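Local coordinates for catalase-3 (Neurospora crassa, PDB 4AJ9), which breaks down hydrogen peroxide into oxygen and water with a heme cofactor, and so probably protects cells from its toxic effects, at residues Arg58-Arg62 against Asn358-Gly362; Gln325-Gln329 against Phe365-Asn371; Ala107-Ser112 against Pro167-Thr171. Where two conformers were deposited one is given. Residue numbers count along the deposited sequence, not the author numbering.

Interaction 1. Residues Arg58-Arg62 against Asn358-Gly362; sequences RIPER and NRHRG. With HEM (protoporphyrin IX containing Fe), chain Y.
At the heme propionates, two arginines from distant parts of the chain meet. Arg58-Arg62 is irregular and extended, while Asn358-Gly362 finishes the helix that carries Tyr352, by similarity the axial heme ligand. The backbones come closest at Pro60 and Arg359, their CA atoms 5.2 Å apart. Arg359 has chi1 t, chi2 near 140° and chi3 p, which folds its side chain against Pro60, with Arg359 CG 3.3 Å from Pro60 O. Its guanidinium then grips one propionate: NE bonds HEM O2D at 2.9 Å and NH2 bonds HEM O1D at 2.8 Å. Arg62 (chi1 m, then t, t) sends NE to the other, HEM O1A, at 2.8 Å. The two guanidiniums stack, centres 3.9 Å apart and planes 27° apart, a pairing of like charges set beside two carboxylates. Water 1 joins Pro60 O (2.8 Å) to Arg359 NH1 (3.0 Å); water 2 joins Glu61 O (2.7 Å) to Asn358 ND2 (3.3 Å), which also bonds Arg58 O of the second subunit. Arg361, left-handed at phi/psi 48/46, brings NE to 3.6 Å from Pro60 CG. Arginines paired with the propionates beside the tyrosine-bearing helix typify the heme pocket of catalases.

Interaction 2. Residues Gln325-Gln329 against Phe365-Asn371; sequences QISFQ and FEQLPIN. With HEM (protoporphyrin IX containing Fe), chain Y.
This contact lies in the wrapping part of the catalase fold, where the loop after helix 319-324 runs past the loop that follows the tyrosine-bearing helix 343-360. Gln325-Gln329 is largely extended after a helical Gln325; Phe365-Gln367 forms a 3-10 turn, and Pro369-Asn371 returns to helical angles. The closest CA atoms, 5.8 Å apart, are those of Ile326 and Ile370. Asn371 (chi1 m) is the polar centre. Its OD1 accepts Ser327 N at 2.9 Å and is also bonded by Arg125; its ND2 donates to Phe365 O at 3.0 Å and, weakly, to Ser327 OG at 3.4 Å. Phe365 O takes Leu368 N as well (3.2 Å), and Leu368 O takes Asn371 N (2.9 Å), so the turn is braced from within. The stronger partner of Ser327 OG is Gln356. Water 3 donates to Ser327 O (2.8 Å) and Glu366 OE1 (2.9 Å) and accepts from Gln329 NE2 (2.8 Å). Water 4 accepts a second bond from Gln329 NE2 (3.2 Å) and donates to Glu366 OE2 (2.8 Å), an oxygen bonded to His332 too. Ile326 O is taken by Arg359, while Gln325 NE2 bonds Ala321 O of its own chain and Gln387 O of the third subunit. The CA-to-CB bond of Phe328 points away from Phe365-Asn371; its ring meets the heme edge-on, CD2 3.3 Å from HEM O1A, which lies near the ring plane. Beside the polar network, Ile326 (t, t) and Ile370 (t, p) pack together, with Ile326 CD1 3.8 Å from Ile370 CG1.

Interaction 3. Residues Ala107-Ser112 against Pro167-Thr171; sequences AGSRGS and PQAAT
Two irregular loops dock here: Ala107-Ser112, between strands 96-104 and 121-128, and Pro167-Thr171, between helices 151-158 and 174-182. In the first, Ser109-Ser112 is a type II beta turn closed by Ser112 N to Ser109 O (3.1 Å) and by Ser112 OG (chi1 p) to the same oxygen (2.7 Å). Gly111 holds phi 93°, where a CB would jam against the preceding carbonyl. The second segment starts at Pro167, after a cis peptide bond. Gln168 follows with chi1 t and chi2 p, bending its amide onto the turn: OE1 accepts Ser109 N at 2.8 Å and lies 3.5 Å from Gly108 CA and 3.4 Å from Ser112 CB. Its NE2 reaches water 6 (3.2 Å), which donates to Ser109 OG (2.7 Å); that hydroxyl is also bonded to Glu61. Ala169 is left-handed, phi/psi 51/51, and its CA is 3.9 Å from that of Gly108. Its CB sits 3.8 Å from Gly108 CA and 3.9 Å from Ser112 CB; a CB on Gly108 would collide with Ala169 CB and, more severely, with Ser112 OG of its own turn. Water 5 accepts from Ala169 N (2.7 Å) and donates weakly to Ala107 O (3.1 Å). Ala170 is extended, and the Thr171 hydroxyl bonds Glu467. The core of the contact is a type II beta turn whose first residue gives its NH to a glutamine side-chain carbonyl, joining two loops of the catalase domain.

From the N terminus, the chain leaves helix 45-55 and lays down Arg58-Arg62, which opens interaction 1. Interaction 3 then opens at Ala107-Ser112 and closes at Pro167-Thr171, wholly nested inside the loop of interaction 1; Glu61 ties the two together through Ser109 OG and Arg110 N. After strand 305-314 and helix 319-324, Gln325-Gln329 opens interaction 2, helix 343-360 brings Asn358-Gly362 back to close interaction 1, and Phe365-Asn371 then closes interaction 2. These two loops therefore cross, and Arg359 NH2 meets Ile326 O (2.9 Å) between them. Interactions 2 and 3 follow in series and do not touch. Together, interactions 1 and 2 tie the tyrosine-bearing helix to loops near the heme.

Interaction 1. Residues Arg58-Arg62 against Asn358-Gly362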
loop_
_atom_site.group_PDB
_atom_site.type_symbol
_atom_site.label_atom_id
_atom_site.label_comp_id
_atom_site.label_asym_id
_atom_site.label_seq_id
_atom_site.Cartn_x
_atom_site.Cartn_y
_atom_site.Cartn_z
ATOM N N ARG C 58 5.647 5.226 9.754
ATOM C CA ARG C 58 4.333 5.020 10.354
ATOM C C ARG C 58 3.475 4.030 9.561
ATOM O O ARG C 58 3.539 3.978 8.330
ATOM C CB ARG C 58 3.596 6.353 10.491
ATOM C CG ARG C 58 4.352 7.404 11.311
ATOM C CD ARG C 58 4.508 7.039 12.806
ATOM N NE ARG C 58 5.291 8.091 13.445
ATOM C CZ ARG C 58 6.608 8.036 13.652
ATOM N NH1 ARG C 58 7.294 6.928 13.380
ATOM N NH2 ARG C 58 7.234 9.078 14.190
ATOM N N ILE C 59 2.683 3.244 10.282
ATOM C CA ILE C 59 1.668 2.415 9.654
ATOM C C ILE C 59 0.342 2.836 10.283
ATOM O O ILE C 59 0.323 3.463 11.350
ATOM C CB ILE C 59 1.933 0.903 9.874
ATOM C CG1 ILE C 59 1.672 0.517 11.334
ATOM C CG2 ILE C 59 3.355 0.537 9.465
ATOM C CD1 ILE C 59 1.932 -0.948 11.624
ATOM N N PRO C 60 -0.775 2.518 9.627
ATOM C CA PRO C 60 -2.067 2.920 10.196
ATOM C C PRO C 60 -2.238 2.377 11.613
ATOM O O PRO C 60 -1.860 1.239 11.865
ATOM C CB PRO C 60 -3.078 2.226 9.275
ATOM C CG PRO C 60 -2.328 2.096 7.946
ATOM C CD PRO C 60 -0.924 1.763 8.375
ATOM N N GLU C 61 -2.792 3.177 12.525
ATOM C CA GLU C 61 -3.169 2.641 13.818
ATOM C C GLU C 61 -4.334 1.668 13.646
ATOM O O GLU C 61 -5.016 1.654 12.615
ATOM C CB GLU C 61 -3.545 3.752 14.799
ATOM C CG GLU C 61 -4.796 4.546 14.424
ATOM C CD GLU C 61 -5.051 5.716 15.386
ATOM O OE1 GLU C 61 -4.077 6.265 15.953
ATOM O OE2 GLU C 61 -6.224 6.097 15.570
ATOM N N ARG C 62 -4.554 0.843 14.663
ATOM C CA ARG C 62 -5.704 -0.050 14.678
ATOM C C ARG C 62 -6.972 0.776 14.609
ATOM O O ARG C 62 -7.052 1.829 15.236
ATOM C CB ARG C 62 -5.706 -0.880 15.963
ATOM C CG ARG C 62 -4.491 -1.769 16.152
ATOM C CD ARG C 62 -4.363 -2.225 17.622
ATOM N NE ARG C 62 -3.394 -3.308 17.777
ATOM C CZ ARG C 62 -2.079 -3.185 17.608
ATOM N NH1 ARG C 62 -1.540 -2.011 17.286
ATOM N NH2 ARG C 62 -1.299 -4.246 17.764
ATOM N N ASN C 358 -5.077 -3.688 5.717
ATOM C CA ASN C 358 -4.918 -2.240 5.815
ATOM C C ASN C 358 -3.713 -1.861 6.669
ATOM O O ASN C 358 -2.860 -1.076 6.252
ATOM C CB ASN C 358 -6.166 -1.569 6.402
ATOM C CG ASN C 358 -6.115 -0.055 6.284
ATOM O OD1 ASN C 358 -6.095 0.476 5.180
ATOM N ND2 ASN C 358 -6.091 0.648 7.426
ATOM N N ARG C 359 -3.645 -2.430 7.864
ATOM C CA ARG C 359 -2.582 -2.073 8.788
ATOM C C ARG C 359 -1.210 -2.475 8.254
ATOM O O ARG C 359 -0.245 -1.720 8.377
ATOM C CB ARG C 359 -2.837 -2.709 10.149
ATOM C CG ARG C 359 -2.117 -2.021 11.282
ATOM C CD ARG C 359 -3.021 -1.939 12.504
ATOM N NE ARG C 359 -3.220 -3.239 13.138
ATOM C CZ ARG C 359 -2.283 -3.897 13.818
ATOM N NH1 ARG C 359 -1.062 -3.389 13.939
ATOM N NH2 ARG C 359 -2.567 -5.075 14.367
ATOM N N HIS C 360 -1.122 -3.664 7.661
ATOM C CA HIS C 360 0.167 -4.189 7.204
ATOM C C HIS C 360 0.430 -4.051 5.709
ATOM O O HIS C 360 1.498 -4.433 5.225
ATOM C CB HIS C 360 0.358 -5.641 7.659
ATOM C CG HIS C 360 0.484 -5.790 9.148
ATOM N ND1 HIS C 360 1.608 -5.389 9.839
ATOM C CD2 HIS C 360 -0.375 -6.277 10.079
ATOM C CE1 HIS C 360 1.442 -5.634 11.129
ATOM N NE2 HIS C 360 0.248 -6.172 11.301
ATOM N N ARG C 361 -0.537 -3.514 4.977
ATOM C CA ARG C 361 -0.384 -3.300 3.529
ATOM C C ARG C 361 0.157 -4.507 2.755
ATOM O O ARG C 361 1.035 -4.367 1.901
ATOM C CB ARG C 361 0.519 -2.091 3.258
ATOM C CG ARG C 361 -0.190 -0.750 3.294
ATOM C CD ARG C 361 -0.609 -0.365 4.710
ATOM N NE ARG C 361 -1.546 0.758 4.717
ATOM C CZ ARG C 361 -2.748 0.730 4.142
ATOM N NH1 ARG C 361 -3.163 -0.365 3.523
ATOM N NH2 ARG C 361 -3.531 1.789 4.196
ATOM N N GLY C 362 -0.381 -5.685 3.030
ATOM C CA GLY C 362 0.119 -6.894 2.414
ATOM C C GLY C 362 -0.449 -8.109 3.117
ATOM O O GLY C 362 -0.933 -8.013 4.236
HETATM C CHA HEM Y . -9.511 -4.767 17.703
HETATM C CHB HEM Y . -12.027 -6.855 21.308
HETATM C CHC HEM Y . -16.040 -6.581 18.609
HETATM C CHD HEM Y . -13.370 -5.339 14.763
HETATM C C1A HEM Y . -9.835 -5.311 18.933
HETATM C C2A HEM Y . -8.939 -5.490 20.070
HETATM C C3A HEM Y . -9.645 -6.052 21.067
HETATM C C4A HEM Y . -10.998 -6.269 20.592
HETATM C CMA HEM Y . -9.136 -6.438 22.477
HETATM C CAA HEM Y . -7.452 -5.047 20.115
HETATM C CBA HEM Y . -6.503 -6.214 19.862
HETATM C CGA HEM Y . -5.090 -5.721 20.030
HETATM O O1A HEM Y . -4.367 -5.596 19.011
HETATM O O2A HEM Y . -4.684 -5.439 21.189
HETATM C C1B HEM Y . -13.327 -7.017 20.869
HETATM C C2B HEM Y . -14.382 -7.724 21.574
HETATM C C3B HEM Y . -15.502 -7.632 20.841
HETATM C C4B HEM Y . -15.178 -6.889 19.640
HETATM C CMB HEM Y . -14.166 -8.409 22.944
HETATM C CAB HEM Y . -16.901 -8.235 21.115
HETATM C CBB HEM Y . -17.034 -9.329 21.875
HETATM C C1C HEM Y . -15.645 -6.304 17.323
HETATM C C2C HEM Y . -16.471 -6.413 16.130
HETATM C C3C HEM Y . -15.721 -6.046 15.087
HETATM C C4C HEM Y . -14.398 -5.742 15.570
HETATM C CMC HEM Y . -17.956 -6.821 16.105
HETATM C CAC HEM Y . -16.094 -6.023 13.599
HETATM C CBC HEM Y . -16.955 -6.928 13.129
HETATM C C1D HEM Y . -12.103 -5.056 15.182
HETATM C C2D HEM Y . -11.044 -4.625 14.307
HETATM C C3D HEM Y . -9.842 -4.444 15.223
HETATM C C4D HEM Y . -10.292 -4.792 16.553
HETATM C CMD HEM Y . -11.140 -4.402 12.783
HETATM C CAD HEM Y . -8.429 -4.003 14.809
HETATM C CBD HEM Y . -7.602 -5.272 14.639
HETATM C CGD HEM Y . -6.236 -4.915 14.115
HETATM O O1D HEM Y . -5.303 -5.734 14.293
HETATM O O2D HEM Y . -6.081 -3.802 13.549
HETATM N NA HEM Y . -11.075 -5.802 19.292
HETATM N NB HEM Y . -13.850 -6.531 19.699
HETATM N NC HEM Y . -14.386 -5.896 16.938
HETATM N ND HEM Y . -11.632 -5.150 16.485
HETATM FE FE HEM Y . -12.704 -5.946 18.109
HETATM O O HOH W 1 -0.770 -0.409 13.911
HETATM O O HOH W 2 -6.103 0.163 10.685
#

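Interaction 2. Residues Gln325-Gln329 against Phe365-Asn371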
loop_
_atom_site.group_PDB
_atom_site.type_symbol
_atom_site.label_atom_id
_atom_site.label_comp_id
_atom_site.label_asym_id
_atom_site.label_seq_id
_atom_site.Cartn_x
_atom_site.Cartn_y
_atom_site.Cartn_z
ATOM N N GLN C 325 2.903 -4.031 15.908
ATOM C CA GLN C 325 2.710 -4.897 14.755
ATOM C C GLN C 325 1.891 -6.165 15.022
ATOM O O GLN C 325 1.349 -6.736 14.093
ATOM C CB GLN C 325 4.047 -5.279 14.108
ATOM C CG GLN C 325 4.707 -4.143 13.332
ATOM C CD GLN C 325 5.810 -4.616 12.383
ATOM O OE1 GLN C 325 5.839 -4.236 11.210
ATOM N NE2 GLN C 325 6.732 -5.421 12.893
ATOM N N ILE C 326 1.802 -6.623 16.265
ATOM C CA ILE C 326 1.056 -7.856 16.508
ATOM C C ILE C 326 -0.398 -7.737 16.016
ATOM O O ILE C 326 -1.050 -6.715 16.220
ATOM C CB ILE C 326 1.110 -8.326 17.979
ATOM C CG1 ILE C 326 0.693 -9.804 18.067
ATOM C CG2 ILE C 326 0.279 -7.395 18.879
ATOM C CD1 ILE C 326 0.894 -10.457 19.468
ATOM N N SER C 327 -0.878 -8.790 15.357
ATOM C CA SER C 327 -2.174 -8.779 14.680
ATOM C C SER C 327 -3.058 -9.876 15.254
ATOM O O SER C 327 -2.932 -11.042 14.850
ATOM C CB SER C 327 -1.972 -9.063 13.184
ATOM O OG SER C 327 -1.193 -8.059 12.556
ATOM N N PHE C 328 -3.946 -9.524 16.182
ATOM C CA PHE C 328 -4.833 -10.515 16.799
ATOM C C PHE C 328 -6.008 -10.822 15.879
ATOM O O PHE C 328 -6.394 -9.986 15.062
ATOM C CB PHE C 328 -5.369 -10.015 18.144
ATOM C CG PHE C 328 -4.334 -9.965 19.242
ATOM C CD1 PHE C 328 -4.058 -11.096 20.010
ATOM C CD2 PHE C 328 -3.673 -8.782 19.535
ATOM C CE1 PHE C 328 -3.119 -11.042 21.025
ATOM C CE2 PHE C 328 -2.728 -8.735 20.553
ATOM C CZ PHE C 328 -2.460 -9.866 21.293
ATOM N N GLN C 329 -6.568 -12.022 16.021
ATOM C CA GLN C 329 -7.757 -12.432 15.271
ATOM C C GLN C 329 -8.550 -13.479 16.054
ATOM O O GLN C 329 -7.989 -14.493 16.478
ATOM C CB GLN C 329 -7.380 -13.083 13.944
ATOM C CG GLN C 329 -6.698 -12.211 12.897
ATOM C CD GLN C 329 -6.561 -12.979 11.590
ATOM O OE1 GLN C 329 -7.518 -13.590 11.130
ATOM N NE2 GLN C 329 -5.366 -12.980 11.009
ATOM N N PHE C 365 1.490 -10.675 6.664
ATOM C CA PHE C 365 1.661 -10.211 8.042
ATOM C C PHE C 365 1.847 -11.360 9.028
ATOM O O PHE C 365 2.411 -11.158 10.110
ATOM C CB PHE C 365 0.467 -9.339 8.459
ATOM C CG PHE C 365 -0.849 -9.973 8.169
ATOM C CD1 PHE C 365 -1.427 -10.834 9.078
ATOM C CD2 PHE C 365 -1.490 -9.744 6.953
ATOM C CE1 PHE C 365 -2.640 -11.442 8.796
ATOM C CE2 PHE C 365 -2.687 -10.345 6.661
ATOM C CZ PHE C 365 -3.269 -11.199 7.582
ATOM N N GLU C 366 1.401 -12.573 8.683
ATOM C CA GLU C 366 1.613 -13.687 9.622
ATOM C C GLU C 366 3.088 -14.102 9.671
ATOM O O GLU C 366 3.485 -14.876 10.542
ATOM C CB GLU C 366 0.721 -14.910 9.325
ATOM C CG GLU C 366 -0.796 -14.635 9.308
ATOM C CD GLU C 366 -1.412 -14.476 10.694
ATOM O OE1 GLU C 366 -0.826 -13.806 11.571
ATOM O OE2 GLU C 366 -2.507 -15.029 10.917
ATOM N N GLN C 367 3.886 -13.583 8.742
ATOM C CA GLN C 367 5.316 -13.875 8.701
ATOM C C GLN C 367 6.155 -12.970 9.613
ATOM O O GLN C 367 7.321 -13.267 9.880
ATOM C CB GLN C 367 5.836 -13.826 7.255
ATOM C CG GLN C 367 5.162 -14.827 6.334
ATOM C CD GLN C 367 5.814 -14.902 4.963
ATOM O OE1 GLN C 367 6.397 -13.931 4.484
ATOM N NE2 GLN C 367 5.722 -16.070 4.328
ATOM N N LEU C 368 5.570 -11.882 10.114
ATOM C CA LEU C 368 6.295 -11.008 11.029
ATOM C C LEU C 368 6.671 -11.801 12.280
ATOM O O LEU C 368 5.898 -12.632 12.744
ATOM C CB LEU C 368 5.449 -9.797 11.409
ATOM C CG LEU C 368 5.110 -8.874 10.236
ATOM C CD1 LEU C 368 4.118 -7.799 10.662
ATOM C CD2 LEU C 368 6.386 -8.247 9.677
ATOM N N PRO C 369 7.865 -11.553 12.824
ATOM C CA PRO C 369 8.304 -12.359 13.973
ATOM C C PRO C 369 7.244 -12.479 15.071
ATOM O O PRO C 369 7.021 -13.580 15.582
ATOM C CB PRO C 369 9.533 -11.601 14.470
ATOM C CG PRO C 369 10.096 -10.973 13.201
ATOM C CD PRO C 369 8.865 -10.543 12.433
ATOM N N ILE C 370 6.592 -11.377 15.425
ATOM C CA ILE C 370 5.634 -11.408 16.542
ATOM C C ILE C 370 4.346 -12.169 16.197
ATOM O O ILE C 370 3.654 -12.660 17.090
ATOM C CB ILE C 370 5.301 -9.976 17.066
ATOM C CG1 ILE C 370 4.541 -10.035 18.401
ATOM C CG2 ILE C 370 4.527 -9.182 16.030
ATOM C CD1 ILE C 370 5.409 -10.448 19.602
ATOM N N ASN C 371 4.036 -12.281 14.903
ATOM C CA ASN C 371 2.865 -13.036 14.450
ATOM C C ASN C 371 3.130 -14.512 14.131
ATOM O O ASN C 371 2.202 -15.314 14.089
ATOM C CB ASN C 371 2.229 -12.357 13.238
ATOM C CG ASN C 371 1.460 -11.115 13.615
ATOM O OD1 ASN C 371 0.835 -11.062 14.675
ATOM N ND2 ASN C 371 1.504 -10.105 12.754
HETATM C CHA HEM Y . -9.511 -4.767 17.703
HETATM C CHB HEM Y . -12.027 -6.855 21.308
HETATM C CHC HEM Y . -16.040 -6.581 18.609
HETATM C CHD HEM Y . -13.370 -5.339 14.763
HETATM C C1A HEM Y . -9.835 -5.311 18.933
HETATM C C2A HEM Y . -8.939 -5.490 20.070
HETATM C C3A HEM Y . -9.645 -6.052 21.067
HETATM C C4A HEM Y . -10.998 -6.269 20.592
HETATM C CMA HEM Y . -9.136 -6.438 22.477
HETATM C CAA HEM Y . -7.452 -5.047 20.115
HETATM C CBA HEM Y . -6.503 -6.214 19.862
HETATM C CGA HEM Y . -5.090 -5.721 20.030
HETATM O O1A HEM Y . -4.367 -5.596 19.011
HETATM O O2A HEM Y . -4.684 -5.439 21.189
HETATM C C1B HEM Y . -13.327 -7.017 20.869
HETATM C C2B HEM Y . -14.382 -7.724 21.574
HETATM C C3B HEM Y . -15.502 -7.632 20.841
HETATM C C4B HEM Y . -15.178 -6.889 19.640
HETATM C CMB HEM Y . -14.166 -8.409 22.944
HETATM C CAB HEM Y . -16.901 -8.235 21.115
HETATM C CBB HEM Y . -17.034 -9.329 21.875
HETATM C C1C HEM Y . -15.645 -6.304 17.323
HETATM C C2C HEM Y . -16.471 -6.413 16.130
HETATM C C3C HEM Y . -15.721 -6.046 15.087
HETATM C C4C HEM Y . -14.398 -5.742 15.570
HETATM C CMC HEM Y . -17.956 -6.821 16.105
HETATM C CAC HEM Y . -16.094 -6.023 13.599
HETATM C CBC HEM Y . -16.955 -6.928 13.129
HETATM C C1D HEM Y . -12.103 -5.056 15.182
HETATM C C2D HEM Y . -11.044 -4.625 14.307
HETATM C C3D HEM Y . -9.842 -4.444 15.223
HETATM C C4D HEM Y . -10.292 -4.792 16.553
HETATM C CMD HEM Y . -11.140 -4.402 12.783
HETATM C CAD HEM Y . -8.429 -4.003 14.809
HETATM C CBD HEM Y . -7.602 -5.272 14.639
HETATM C CGD HEM Y . -6.236 -4.915 14.115
HETATM O O1D HEM Y . -5.303 -5.734 14.293
HETATM O O2D HEM Y . -6.081 -3.802 13.549
HETATM N NA HEM Y . -11.075 -5.802 19.292
HETATM N NB HEM Y . -13.850 -6.531 19.699
HETATM N NC HEM Y . -14.386 -5.896 16.938
HETATM N ND HEM Y . -11.632 -5.150 16.485
HETATM FE FE HEM Y . -12.704 -5.946 18.109
HETATM O O HOH W 3 -3.015 -12.049 12.270
HETATM O O HOH W 4 -4.454 -15.275 8.978
#

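Interaction 3. Residues Ala107-Ser112 against Pro167-Thr171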
loop_
_atom_site.group_PDB
_atom_site.type_symbol
_atom_site.label_atom_id
_atom_site.label_comp_id
_atom_site.label_asym_id
_atom_site.label_seq_id
_atom_site.Cartn_x
_atom_site.Cartn_y
_atom_site.Cartn_z
ATOM N N ALA C 107 -11.681 3.611 21.991
ATOM C CA ALA C 107 -12.099 4.707 21.121
ATOM C C ALA C 107 -10.922 5.565 20.680
ATOM O O ALA C 107 -10.860 6.005 19.533
ATOM C CB ALA C 107 -13.147 5.567 21.820
ATOM N N GLY C 108 -10.002 5.807 21.605
ATOM C CA GLY C 108 -8.948 6.783 21.400
ATOM C C GLY C 108 -7.907 6.366 20.381
ATOM O O GLY C 108 -7.656 5.171 20.173
ATOM N N SER C 109 -7.304 7.362 19.739
ATOM C CA SER C 109 -6.192 7.128 18.819
ATOM C C SER C 109 -4.912 6.817 19.589
ATOM O O SER C 109 -4.891 6.874 20.813
ATOM C CB SER C 109 -5.965 8.361 17.945
ATOM O OG SER C 109 -6.962 8.455 16.947
ATOM N N ARG C 110 -3.865 6.449 18.862
ATOM C CA ARG C 110 -2.561 6.302 19.469
ATOM C C ARG C 110 -2.242 7.642 20.092
ATOM O O ARG C 110 -2.532 8.673 19.511
ATOM C CB ARG C 110 -1.512 5.970 18.410
ATOM C CG ARG C 110 -1.742 4.663 17.688
ATOM C CD ARG C 110 -0.617 4.413 16.682
ATOM N NE ARG C 110 0.698 4.563 17.300
ATOM C CZ ARG C 110 1.681 5.308 16.801
ATOM N NH1 ARG C 110 1.509 5.970 15.661
ATOM N NH2 ARG C 110 2.843 5.384 17.438
ATOM N N GLY C 111 -1.657 7.635 21.276
ATOM C CA GLY C 111 -1.300 8.879 21.919
ATOM C C GLY C 111 -2.358 9.406 22.865
ATOM O O GLY C 111 -2.047 10.255 23.699
ATOM N N SER C 112 -3.598 8.928 22.752
ATOM C CA SER C 112 -4.613 9.342 23.724
ATOM C C SER C 112 -4.281 8.756 25.092
ATOM O O SER C 112 -3.368 7.957 25.210
ATOM C CB SER C 112 -6.037 8.956 23.280
ATOM O OG SER C 112 -6.162 7.560 23.091
ATOM N N PRO C 167 -14.898 14.739 20.330
ATOM C CA PRO C 167 -13.807 14.749 21.303
ATOM C C PRO C 167 -12.968 13.473 21.250
ATOM O O PRO C 167 -13.465 12.421 20.841
ATOM C CB PRO C 167 -14.563 14.767 22.631
ATOM C CG PRO C 167 -15.715 13.845 22.359
ATOM C CD PRO C 167 -16.089 14.057 20.882
ATOM N N GLN C 168 -11.719 13.581 21.692
ATOM C CA GLN C 168 -10.778 12.470 21.732
ATOM C C GLN C 168 -11.102 11.486 22.857
ATOM O O GLN C 168 -11.328 11.894 24.004
ATOM C CB GLN C 168 -9.361 13.018 21.958
ATOM C CG GLN C 168 -8.266 11.963 21.930
ATOM C CD GLN C 168 -8.240 11.181 20.626
ATOM O OE1 GLN C 168 -7.888 9.998 20.609
ATOM N NE2 GLN C 168 -8.616 11.839 19.519
ATOM N N ALA C 169 -11.132 10.199 22.524
ATOM C CA ALA C 169 -11.170 9.149 23.543
ATOM C C ALA C 169 -12.278 9.388 24.564
ATOM O O ALA C 169 -12.032 9.371 25.768
ATOM C CB ALA C 169 -9.822 9.072 24.260
ATOM N N ALA C 170 -13.495 9.612 24.095
ATOM C CA ALA C 170 -14.572 9.917 25.028
ATOM C C ALA C 170 -15.949 9.590 24.471
ATOM O O ALA C 170 -16.234 9.827 23.301
ATOM C CB ALA C 170 -14.499 11.371 25.427
ATOM N N THR C 171 -16.802 9.037 25.322
ATOM C CA THR C 171 -18.192 8.807 24.957
ATOM C C THR C 171 -19.048 10.013 25.319
ATOM O O THR C 171 -20.242 10.050 25.033
ATOM C CB THR C 171 -18.748 7.561 25.643
ATOM O OG1 THR C 171 -18.415 7.594 27.039
ATOM C CG2 THR C 171 -18.162 6.299 25.015
HETATM O O HOH W 5 -11.188 9.051 20.099
HETATM O O HOH W 6 -9.332 9.564 17.452
#